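Local coordinates for CalsepRRP (Calystegia sepium, PDB 1JY5), which is an RNase-related member of the RNase T2 family, whose enzymes cleave RNA, although its own activity may differ, at residues A[69-74]-A[122-127]; A[178-181]-A[187-190]; A[133-138]-A[159-164]; A[153-158]-A[163-168]; A[111-114]-A[118-121]. One frame throughout, in Å; residues are numbered along the deposited sequence.

Contact 1 of 5, residues A[69-74]-A[122-127]. Unlike the reference sequence in segment 122-127: Thr123 (reference Ala).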
# COMPACT_ATOMS: atom_id res chain seq x y z
N SER A 69 -17.20 -6.57 -7.51
CA SER A 69 -17.59 -7.86 -6.92
C SER A 69 -16.67 -9.03 -7.24
O SER A 69 -16.39 -9.86 -6.37
CB SER A 69 -19.04 -8.22 -7.30
OG SER A 69 -19.19 -8.48 -8.68
N ILE A 70 -16.19 -9.12 -8.48
CA ILE A 70 -15.33 -10.24 -8.85
C ILE A 70 -13.93 -10.14 -8.26
O ILE A 70 -13.13 -11.07 -8.35
CB ILE A 70 -15.24 -10.41 -10.38
CG1 ILE A 70 -14.41 -9.28 -11.01
CG2 ILE A 70 -16.65 -10.44 -10.97
CD1 ILE A 70 -14.17 -9.47 -12.50
N LEU A 71 -13.64 -8.99 -7.65
CA LEU A 71 -12.35 -8.75 -7.02
C LEU A 71 -12.46 -8.92 -5.51
O LEU A 71 -11.46 -8.84 -4.80
CB LEU A 71 -11.87 -7.32 -7.31
CG LEU A 71 -11.67 -6.90 -8.77
CD1 LEU A 71 -11.19 -5.45 -8.82
CD2 LEU A 71 -10.66 -7.82 -9.44
N SER A 72 -13.67 -9.17 -5.02
CA SER A 72 -13.90 -9.31 -3.58
C SER A 72 -12.95 -10.24 -2.82
O SER A 72 -12.48 -9.89 -1.75
CB SER A 72 -15.35 -9.72 -3.31
OG SER A 72 -15.65 -10.98 -3.90
N ASN A 73 -12.68 -11.42 -3.37
CA ASN A 73 -11.79 -12.37 -2.69
C ASN A 73 -10.35 -11.85 -2.63
O ASN A 73 -9.67 -12.00 -1.62
CB ASN A 73 -11.80 -13.73 -3.39
CG ASN A 73 -13.11 -14.47 -3.19
OD1 ASN A 73 -13.58 -14.63 -2.06
ND2 ASN A 73 -13.71 -14.93 -4.28
N ASP A 74 -9.90 -11.25 -3.73
CA ASP A 74 -8.55 -10.71 -3.79
C ASP A 74 -8.39 -9.47 -2.93
O ASP A 74 -7.37 -9.30 -2.27
CB ASP A 74 -8.18 -10.39 -5.24
CG ASP A 74 -7.87 -11.65 -6.05
OD1 ASP A 74 -6.89 -12.34 -5.72
OD2 ASP A 74 -8.61 -11.94 -7.01
N THR A 122 -6.15 -2.62 -11.31
CA THR A 122 -4.82 -2.20 -11.73
C THR A 122 -3.88 -2.20 -10.52
O THR A 122 -2.71 -2.56 -10.64
CB THR A 122 -4.88 -0.81 -12.39
OG1 THR A 122 -5.65 -0.91 -13.60
CG2 THR A 122 -3.47 -0.32 -12.75
N THR A 123 -4.41 -1.82 -9.36
CA THR A 123 -3.59 -1.81 -8.15
C THR A 123 -3.18 -3.24 -7.82
O THR A 123 -2.03 -3.50 -7.46
CB THR A 123 -4.36 -1.23 -6.95
OG1 THR A 123 -4.79 0.10 -7.26
CG2 THR A 123 -3.47 -1.18 -5.72
N LEU A 124 -4.12 -4.18 -7.94
CA LEU A 124 -3.82 -5.58 -7.67
C LEU A 124 -2.78 -6.09 -8.67
O LEU A 124 -1.86 -6.82 -8.30
CB LEU A 124 -5.10 -6.42 -7.74
CG LEU A 124 -5.95 -6.46 -6.47
CD1 LEU A 124 -6.00 -5.08 -5.82
CD2 LEU A 124 -7.36 -6.94 -6.81
N MET A 125 -2.93 -5.70 -9.93
CA MET A 125 -1.99 -6.13 -10.96
C MET A 125 -0.57 -5.76 -10.60
O MET A 125 0.33 -6.60 -10.63
CB MET A 125 -2.35 -5.49 -12.31
CG MET A 125 -1.46 -5.93 -13.47
SD MET A 125 -1.86 -5.02 -14.99
CE MET A 125 -1.06 -3.45 -14.61
N LEU A 126 -0.35 -4.49 -10.25
CA LEU A 126 0.98 -4.02 -9.88
C LEU A 126 1.45 -4.75 -8.62
O LEU A 126 2.61 -5.15 -8.53
CB LEU A 126 0.95 -2.50 -9.63
CG LEU A 126 0.63 -1.61 -10.85
CD1 LEU A 126 0.46 -0.16 -10.42
CD2 LEU A 126 1.76 -1.73 -11.87
N TYR A 127 0.54 -4.93 -7.67
CA TYR A 127 0.85 -5.63 -6.42
C TYR A 127 1.33 -7.05 -6.67
O TYR A 127 2.27 -7.52 -6.03
CB TYR A 127 -0.39 -5.66 -5.52
CG TYR A 127 -0.23 -6.53 -4.29
CD1 TYR A 127 0.44 -6.07 -3.15
CD2 TYR A 127 -0.75 -7.83 -4.26
CE1 TYR A 127 0.57 -6.87 -2.01
CE2 TYR A 127 -0.62 -8.63 -3.13
CZ TYR A 127 0.04 -8.15 -2.01
OH TYR A 127 0.13 -8.93 -0.88
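Helix 116-129, a long helix of this RNase T2-type fold, meets the start of helix 72-78 through Leu124, which packs against Leu71 and Asp74. A single methyl group does all the touching from its side. CD2 of Leu124 approaches CB of Asp74 at 3.9 Å, and the same CD2 lies 4.3 Å from CD2 of Leu71, which makes the second touch the looser one. In Leu124, chi1 of -84° and chi2 of 40° together turn CD2 toward both partners. Asp74 offers only its aliphatic stem, because its carboxylate turns away from the leucine. In the alpha-beta fold of the family, the contact thus brings two helices against one another beside the antiparallel sheet: Leu124 also rests on Ile42 of strand 40-48 and on Trp79, while Leu71 reaches Phe120 one turn earlier on the long helix. The 3-10 segment 69-71 passes into the helix at Ser72, where O of Ser69 takes two bonds from one residue. OG of Ser72 reaches that oxygen at 2.8 Å, nearly in line with the carbonyl bond (C=O...OG angle 161°), and N of Ser72 reaches it at 3.1 Å.

Contact 2 of 5, residues A[178-181]-A[187-190]; sequences VQIC and QLQE
The O atom of Cys181 takes the backbone N-H of Gln189 at 2.9 Å, in a fairly straight bond (164° at the hydrogen) whose donor sits well above the carbonyl plane. The same oxygen is approached by CA of Leu188 at 3.5 Å in a CA-H...O contact, so two neighbouring residues of one strand converge on it. A water completes the polar link between the two segments, accepting from N of Cys181 at 2.9 Å and donating to O of Gln189 at 2.8 Å. Beside this backbone pairing, CG2 of Ile180 and CD2 of Leu188 are pressed to 3.4 Å, closer than methyl groups usually come, their side chains crossing at an angle. Around the cysteine, CB of Cys181 lies 4.0 Å from CG of Gln189. That glutamine holds CG between its backbone N and carbonyl carbon (chi1 67°) and then extends, and its NE2 bonds to O of Glu190 at 3.1 Å. Further out, Glu190 OE1 bonds to the N-H of Thr165, and Leu188 leans on Tyr130 and Val164. Ile180 pairs through its backbone with Leu10 of strand 7-14. The whole is a beta hairpin, strand 174-182 returning as the short, weakly bonded strand 188-189 of the antiparallel sheet, with a disulfide from Cys181 to Cys191, just past the short strand.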
# COMPACT_ATOMS: atom_id res chain seq x y z
N VAL A 178 5.89 0.50 2.77
CA VAL A 178 6.87 0.62 1.70
C VAL A 178 6.15 1.26 0.52
O VAL A 178 5.05 0.84 0.16
CB VAL A 178 7.46 -0.76 1.28
CG1 VAL A 178 8.25 -0.62 -0.02
CG2 VAL A 178 8.39 -1.27 2.38
N GLN A 179 6.78 2.27 -0.08
CA GLN A 179 6.19 2.97 -1.22
C GLN A 179 7.03 2.81 -2.48
O GLN A 179 8.23 3.07 -2.47
CB GLN A 179 6.04 4.46 -0.89
CG GLN A 179 5.05 4.78 0.22
CD GLN A 179 5.13 6.23 0.66
OE1 GLN A 179 5.74 7.06 -0.01
NE2 GLN A 179 4.51 6.54 1.79
N ILE A 180 6.37 2.38 -3.55
CA ILE A 180 6.99 2.19 -4.86
C ILE A 180 6.26 3.12 -5.81
O ILE A 180 5.02 3.14 -5.82
CB ILE A 180 6.80 0.75 -5.39
CG1 ILE A 180 7.31 -0.27 -4.37
CG2 ILE A 180 7.53 0.58 -6.72
CD1 ILE A 180 8.77 -0.12 -4.03
N CYS A 181 6.99 3.87 -6.63
CA CYS A 181 6.35 4.81 -7.55
C CYS A 181 6.30 4.36 -9.01
O CYS A 181 7.18 3.64 -9.48
CB CYS A 181 7.02 6.18 -7.40
SG CYS A 181 6.71 6.80 -5.72
N GLN A 187 5.07 2.43 -15.52
CA GLN A 187 6.48 2.06 -15.50
C GLN A 187 7.07 2.54 -14.18
O GLN A 187 6.79 3.66 -13.74
CB GLN A 187 7.27 2.73 -16.63
CG GLN A 187 6.78 2.50 -18.04
CD GLN A 187 7.68 3.19 -19.06
OE1 GLN A 187 7.84 4.42 -19.04
NE2 GLN A 187 8.27 2.41 -19.96
N LEU A 188 7.88 1.69 -13.56
CA LEU A 188 8.53 2.04 -12.30
C LEU A 188 9.30 3.34 -12.46
O LEU A 188 9.93 3.56 -13.49
CB LEU A 188 9.51 0.94 -11.90
CG LEU A 188 8.91 -0.32 -11.33
CD1 LEU A 188 9.88 -1.49 -11.46
CD2 LEU A 188 8.55 -0.05 -9.89
N GLN A 189 9.26 4.20 -11.46
CA GLN A 189 10.04 5.44 -11.52
C GLN A 189 10.48 5.74 -10.10
O GLN A 189 10.07 5.07 -9.15
CB GLN A 189 9.21 6.61 -12.05
CG GLN A 189 8.09 7.03 -11.12
CD GLN A 189 7.47 8.35 -11.53
OE1 GLN A 189 6.85 8.46 -12.58
NE2 GLN A 189 7.64 9.37 -10.69
N GLU A 190 11.33 6.75 -9.96
CA GLU A 190 11.80 7.14 -8.64
C GLU A 190 10.70 7.97 -8.00
O GLU A 190 9.96 8.68 -8.68
CB GLU A 190 13.06 8.01 -8.75
CG GLU A 190 14.26 7.33 -9.41
CD GLU A 190 14.85 6.22 -8.56
OE1 GLU A 190 14.38 6.03 -7.42
OE2 GLU A 190 15.78 5.54 -9.03
O HOH W 1 9.91 3.94 -6.62

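Contact 3 of 5, residues A[133-138]-A[159-164]; sequences SEILSE and QSALRV
Ile135 meets the methyl of Ala161 with both of its branches, and the longer one continues to Leu162. Its CD1 stands 3.7 Å from CB of Ala161, while its CG2 comes to 3.8 Å of that same CB; the alanine methyl therefore rests against both arms of the isoleucine. The end of the long branch also serves a second partner, CD1 of Ile135 lying 3.8 Å from CD2 of Leu162. These two larger side chains meet at a slant, branch tip against branch tip, and do not run alongside each other. The placement follows from the torsions of Ile135: CG1 is anti to the carbonyl carbon (chi1 -71°) and the chain stays extended beyond it (chi2 175°), which carries CD1 out as far as the leucine. An alanine here would keep neither branch, and is likely to leave the methyl of Ala161 and CD2 of Leu162 without their partner, opening a gap between the helices. The backbones are close, with CA of Ile135 and CA of Ala161 7.1 Å apart, as the small alanine permits. Arg163, with positive phi, takes the chain out of helix 151-162 directly after the contact. Helix 132-137 lies against this last turn, its Leu136 packing on Ile154 and Ile158 earlier in the same helix, while Leu162 reaches beyond the pair to Leu188 on strand 188-189.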
# COMPACT_ATOMS: atom_id res chain seq x y z
N SER A 133 7.33 -8.68 -0.86
CA SER A 133 7.55 -9.67 0.19
C SER A 133 8.52 -10.75 -0.29
O SER A 133 9.36 -11.22 0.47
CB SER A 133 6.22 -10.30 0.61
OG SER A 133 5.34 -9.33 1.15
N GLU A 134 8.39 -11.13 -1.56
CA GLU A 134 9.25 -12.15 -2.16
C GLU A 134 10.66 -11.61 -2.38
O GLU A 134 11.64 -12.33 -2.21
CB GLU A 134 8.66 -12.61 -3.51
CG GLU A 134 9.52 -13.64 -4.24
CD GLU A 134 8.97 -14.02 -5.61
OE1 GLU A 134 7.81 -14.48 -5.68
OE2 GLU A 134 9.70 -13.85 -6.61
N ILE A 135 10.76 -10.34 -2.76
CA ILE A 135 12.06 -9.73 -2.98
C ILE A 135 12.86 -9.70 -1.68
O ILE A 135 14.05 -10.00 -1.66
CB ILE A 135 11.92 -8.30 -3.53
CG1 ILE A 135 11.42 -8.35 -4.98
CG2 ILE A 135 13.26 -7.57 -3.45
CD1 ILE A 135 11.13 -6.98 -5.58
N LEU A 136 12.19 -9.34 -0.59
CA LEU A 136 12.87 -9.29 0.70
C LEU A 136 13.24 -10.69 1.19
O LEU A 136 14.37 -10.90 1.65
CB LEU A 136 11.99 -8.59 1.74
CG LEU A 136 11.75 -7.09 1.55
CD1 LEU A 136 11.00 -6.56 2.76
CD2 LEU A 136 13.07 -6.36 1.38
N SER A 137 12.32 -11.63 1.09
CA SER A 137 12.59 -12.99 1.54
C SER A 137 13.79 -13.61 0.84
O SER A 137 14.62 -14.26 1.47
CB SER A 137 11.35 -13.88 1.34
OG SER A 137 10.95 -13.93 -0.01
N GLU A 138 13.90 -13.40 -0.47
CA GLU A 138 15.01 -13.96 -1.23
C GLU A 138 16.34 -13.26 -0.89
O GLU A 138 17.40 -13.68 -1.35
CB GLU A 138 14.73 -13.86 -2.73
CG GLU A 138 13.40 -14.49 -3.12
CD GLU A 138 13.15 -14.45 -4.61
OE1 GLU A 138 13.51 -13.44 -5.25
OE2 GLU A 138 12.57 -15.43 -5.14
N GLN A 159 15.87 -1.96 -4.17
CA GLN A 159 16.48 -1.17 -5.23
C GLN A 159 17.12 -2.01 -6.33
O GLN A 159 16.92 -1.75 -7.52
CB GLN A 159 17.53 -0.23 -4.63
CG GLN A 159 18.67 0.11 -5.59
CD GLN A 159 18.21 0.91 -6.78
OE1 GLN A 159 18.92 1.02 -7.79
NE2 GLN A 159 17.02 1.49 -6.68
N SER A 160 17.91 -3.01 -5.95
CA SER A 160 18.57 -3.84 -6.95
C SER A 160 17.59 -4.69 -7.75
O SER A 160 17.87 -5.06 -8.89
CB SER A 160 19.65 -4.73 -6.30
OG SER A 160 19.09 -5.65 -5.39
N ALA A 161 16.42 -4.99 -7.18
CA ALA A 161 15.43 -5.79 -7.88
C ALA A 161 14.52 -4.95 -8.79
O ALA A 161 14.14 -5.40 -9.86
CB ALA A 161 14.58 -6.58 -6.88
N LEU A 162 14.19 -3.74 -8.36
CA LEU A 162 13.30 -2.87 -9.14
C LEU A 162 14.02 -1.81 -9.98
O LEU A 162 13.46 -1.30 -10.95
CB LEU A 162 12.30 -2.17 -8.21
CG LEU A 162 11.52 -3.08 -7.26
CD1 LEU A 162 10.58 -2.25 -6.38
CD2 LEU A 162 10.73 -4.10 -8.06
N ARG A 163 15.25 -1.48 -9.60
CA ARG A 163 16.03 -0.48 -10.30
C ARG A 163 15.53 0.91 -9.93
O ARG A 163 15.85 1.91 -10.58
CB ARG A 163 15.97 -0.71 -11.82
CG ARG A 163 16.51 -2.08 -12.25
CD ARG A 163 16.09 -2.45 -13.67
NE ARG A 163 16.54 -3.79 -14.04
CZ ARG A 163 16.10 -4.47 -15.09
NH1 ARG A 163 15.19 -3.94 -15.90
NH2 ARG A 163 16.57 -5.69 -15.34
N VAL A 164 14.70 0.97 -8.89
CA VAL A 164 14.20 2.24 -8.38
C VAL A 164 14.26 2.16 -6.86
O VAL A 164 14.24 1.08 -6.27
CB VAL A 164 12.74 2.56 -8.85
CG1 VAL A 164 12.74 2.89 -10.34
CG2 VAL A 164 11.81 1.39 -8.55

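Contact 4 of 5, residues A[153-158]-A[163-168]; sequences GIMSAI and RVTPVV
The ring of Pro166 is the main bump in this contact, set against Ile158 on one flank and Met155 on the other. CG of the proline lies 3.8 Å from CG2 of Ile158, and CB and CD1 of that isoleucine also border it, so that the ring edge lodges in the hollow formed by the branched side chain. Met155 closes the other flank. Its chain bends at chi2 (-76°) and again at chi3 (-92°), curling the thioether alongside the strand instead of reaching straight out from the helix. SD of Met155 thereby comes to 3.6 Å of CG2 of Val168, the two side chains sliding past each other in opposite directions, and it lies 4.2 Å from CG of Pro166. The terminal methyl, CE of Met155, swings over the chain to 3.8 Å from O of Pro166 and comes near CG2 of Thr165. In the fold this lays helix 151-162 against the chain that leaves it and enters strand 167-171; Val178 and Ile180 of strand 174-182 support the proline from the sheet. The side-chain contacts are made by carbon and sulfur, with Met155 also brushing a carbonyl oxygen, which implies that the helix and the chain after it are held mainly by complementary shape and van der Waals attraction.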
# COMPACT_ATOMS: atom_id res chain seq x y z
N GLY A 153 19.97 -2.18 4.04
CA GLY A 153 19.97 -3.50 3.43
C GLY A 153 18.63 -3.81 2.79
O GLY A 153 18.57 -4.42 1.72
N ILE A 154 17.55 -3.42 3.46
CA ILE A 154 16.22 -3.66 2.92
C ILE A 154 16.04 -2.77 1.68
O ILE A 154 15.52 -3.21 0.66
CB ILE A 154 15.13 -3.33 3.96
CG1 ILE A 154 15.19 -4.37 5.08
CG2 ILE A 154 13.76 -3.28 3.30
CD1 ILE A 154 14.21 -4.14 6.21
N MET A 155 16.50 -1.53 1.80
CA MET A 155 16.45 -0.55 0.71
C MET A 155 17.21 -1.06 -0.51
O MET A 155 16.68 -1.10 -1.62
CB MET A 155 17.10 0.77 1.16
CG MET A 155 16.40 1.49 2.30
SD MET A 155 14.93 2.35 1.76
CE MET A 155 15.57 3.99 1.38
N SER A 156 18.46 -1.45 -0.29
CA SER A 156 19.31 -1.95 -1.36
C SER A 156 18.73 -3.20 -2.01
O SER A 156 18.82 -3.38 -3.23
CB SER A 156 20.72 -2.25 -0.82
OG SER A 156 21.54 -2.80 -1.84
N ALA A 157 18.14 -4.07 -1.21
CA ALA A 157 17.55 -5.30 -1.74
C ALA A 157 16.42 -4.95 -2.71
O ALA A 157 16.36 -5.49 -3.81
CB ALA A 157 17.01 -6.16 -0.59
N ILE A 158 15.54 -4.04 -2.31
CA ILE A 158 14.43 -3.65 -3.19
C ILE A 158 14.97 -2.91 -4.41
O ILE A 158 14.59 -3.20 -5.54
CB ILE A 158 13.43 -2.77 -2.43
CG1 ILE A 158 12.87 -3.56 -1.25
CG2 ILE A 158 12.30 -2.33 -3.36
CD1 ILE A 158 11.99 -2.76 -0.32
N ARG A 163 15.25 -1.48 -9.60
CA ARG A 163 16.03 -0.48 -10.30
C ARG A 163 15.53 0.91 -9.93
O ARG A 163 15.85 1.91 -10.58
CB ARG A 163 15.97 -0.71 -11.82
CG ARG A 163 16.51 -2.08 -12.25
CD ARG A 163 16.09 -2.45 -13.67
NE ARG A 163 16.54 -3.79 -14.04
CZ ARG A 163 16.10 -4.47 -15.09
NH1 ARG A 163 15.19 -3.94 -15.90
NH2 ARG A 163 16.57 -5.69 -15.34
N VAL A 164 14.70 0.97 -8.89
CA VAL A 164 14.20 2.24 -8.38
C VAL A 164 14.26 2.16 -6.86
O VAL A 164 14.24 1.08 -6.27
CB VAL A 164 12.74 2.56 -8.85
CG1 VAL A 164 12.74 2.89 -10.34
CG2 VAL A 164 11.81 1.39 -8.55
N THR A 165 14.35 3.32 -6.22
CA THR A 165 14.45 3.35 -4.77
C THR A 165 13.10 3.54 -4.11
O THR A 165 12.34 4.45 -4.46
CB THR A 165 15.43 4.47 -4.34
OG1 THR A 165 16.71 4.23 -4.94
CG2 THR A 165 15.59 4.49 -2.82
N PRO A 166 12.76 2.65 -3.17
CA PRO A 166 11.48 2.74 -2.47
C PRO A 166 11.55 3.75 -1.34
O PRO A 166 12.62 4.21 -0.96
CB PRO A 166 11.29 1.33 -1.93
CG PRO A 166 12.70 0.95 -1.57
CD PRO A 166 13.48 1.42 -2.79
N VAL A 167 10.38 4.11 -0.81
CA VAL A 167 10.30 5.02 0.31
C VAL A 167 9.80 4.11 1.43
O VAL A 167 8.87 3.34 1.22
CB VAL A 167 9.30 6.17 0.04
CG1 VAL A 167 9.17 7.05 1.28
CG2 VAL A 167 9.79 7.02 -1.14
N VAL A 168 10.44 4.17 2.59
CA VAL A 168 10.03 3.33 3.71
C VAL A 168 9.65 4.15 4.94
O VAL A 168 10.33 5.11 5.30
CB VAL A 168 11.16 2.35 4.14
CG1 VAL A 168 10.64 1.45 5.26
CG2 VAL A 168 11.62 1.50 2.95

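Contact 5 of 5, residues A[111-114]-A[118-121]; sequences PVLG and EYFS
OE1 of Glu118 is gripped by the backbone N-H of Gly114 at 3.0 Å, with 149° at the hydrogen. The donor comes to the anti side of the carboxylate and 31° out of its plane. A water adds a second, weaker hold: it donates weakly to OE1 of Glu118 at 3.4 Å and, much more closely, to O of Val112 at 2.7 Å, linking the carboxylate to the loop at a second point. Glu118 reaches this position with CG beside its backbone N and an extended chain beyond (chi2 -169°), which carries the acid across to the loop. Gly114 brings only backbone to the meeting. The contact belongs to the entry of helix 116-129, where the loop from helix 97-106 turns into the first helical turn; the N-H of Glu118 itself bonds to OD1 of Asn115, so side chain and backbone of one residue both bind the incoming loop. Replacing Glu118 by an alanine would probably leave the N-H of Gly114 without its acceptor and the bridging water without its second partner, setting the loop freer to move. Next to the polar link lies an apolar one. CD1 of Leu113 sits 3.9 Å from CA of Tyr119, and it approaches CD1 of the Tyr119 ring obliquely at 4.2 Å. Leu113 also packs on Phe8 of strand 7-14, and the hydroxyl of Tyr119 is hydrogen-bonded to O of Leu45 on strand 40-48.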
# COMPACT_ATOMS: atom_id res chain seq x y z
N PRO A 111 -8.06 10.72 -15.76
CA PRO A 111 -8.59 9.80 -16.76
C PRO A 111 -7.73 8.56 -17.02
O PRO A 111 -8.12 7.70 -17.81
CB PRO A 111 -8.67 10.68 -18.00
CG PRO A 111 -7.38 11.45 -17.89
CD PRO A 111 -7.35 11.84 -16.41
N VAL A 112 -6.57 8.45 -16.37
CA VAL A 112 -5.70 7.29 -16.59
C VAL A 112 -6.45 5.99 -16.31
O VAL A 112 -6.41 5.06 -17.11
CB VAL A 112 -4.43 7.36 -15.72
CG1 VAL A 112 -3.58 6.12 -15.93
CG2 VAL A 112 -3.63 8.61 -16.07
N LEU A 113 -7.12 5.94 -15.16
CA LEU A 113 -7.92 4.78 -14.78
C LEU A 113 -9.32 5.38 -14.78
O LEU A 113 -9.61 6.30 -14.00
CB LEU A 113 -7.50 4.26 -13.40
CG LEU A 113 -6.00 3.94 -13.34
CD1 LEU A 113 -5.62 3.35 -11.97
CD2 LEU A 113 -5.65 2.94 -14.44
N GLY A 114 -10.18 4.88 -15.67
CA GLY A 114 -11.51 5.44 -15.83
C GLY A 114 -12.65 5.11 -14.89
O GLY A 114 -13.67 5.81 -14.90
N GLU A 118 -11.26 -0.51 -12.75
CA GLU A 118 -9.93 -0.35 -13.31
C GLU A 118 -8.97 0.11 -12.21
O GLU A 118 -7.82 -0.33 -12.17
CB GLU A 118 -9.95 0.66 -14.47
CG GLU A 118 -10.93 0.25 -15.57
CD GLU A 118 -10.80 1.06 -16.85
OE1 GLU A 118 -10.19 2.15 -16.83
OE2 GLU A 118 -11.33 0.61 -17.89
N TYR A 119 -9.45 0.96 -11.32
CA TYR A 119 -8.59 1.43 -10.23
C TYR A 119 -8.12 0.27 -9.34
O TYR A 119 -6.92 0.06 -9.17
CB TYR A 119 -9.32 2.47 -9.37
CG TYR A 119 -8.55 2.84 -8.11
CD1 TYR A 119 -7.40 3.63 -8.17
CD2 TYR A 119 -8.96 2.36 -6.87
CE1 TYR A 119 -6.68 3.94 -7.02
CE2 TYR A 119 -8.25 2.66 -5.71
CZ TYR A 119 -7.11 3.45 -5.79
OH TYR A 119 -6.41 3.75 -4.65
N PHE A 120 -9.07 -0.50 -8.80
CA PHE A 120 -8.72 -1.61 -7.91
C PHE A 120 -7.98 -2.77 -8.59
O PHE A 120 -7.04 -3.33 -8.02
CB PHE A 120 -9.97 -2.12 -7.18
CG PHE A 120 -10.49 -1.18 -6.12
CD1 PHE A 120 -11.56 -0.33 -6.38
CD2 PHE A 120 -9.87 -1.11 -4.87
CE1 PHE A 120 -12.01 0.58 -5.41
CE2 PHE A 120 -10.31 -0.20 -3.90
CZ PHE A 120 -11.38 0.64 -4.17
N SER A 121 -8.42 -3.15 -9.79
CA SER A 121 -7.78 -4.25 -10.52
C SER A 121 -6.35 -3.88 -10.94
O SER A 121 -5.45 -4.72 -10.93
CB SER A 121 -8.60 -4.64 -11.75
OG SER A 121 -8.75 -3.56 -12.65
O HOH W 2 -7.35 3.04 -18.56

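In the fold
From the N terminus, the first loop to open is the long one of contact 1, running from 69-74 to 122-127; contact 5 opens and closes within it, a short closure at the entry of the same helix, 116-129, and the two touch. Helix 132-137 follows directly and opens the loop of contact 3. Contact 4 begins inside that loop, at 153-158, and ends beyond it, so the two overlap at Arg163 and Val164, both using helix 151-162. Contact 2 comes last, a hairpin in series with the others; it touches contacts 3 and 4, tying the helix end to neighbouring strands 167-171 and 174-182. Contacts 1 and 5 thus hold one side of the fold, the other three another.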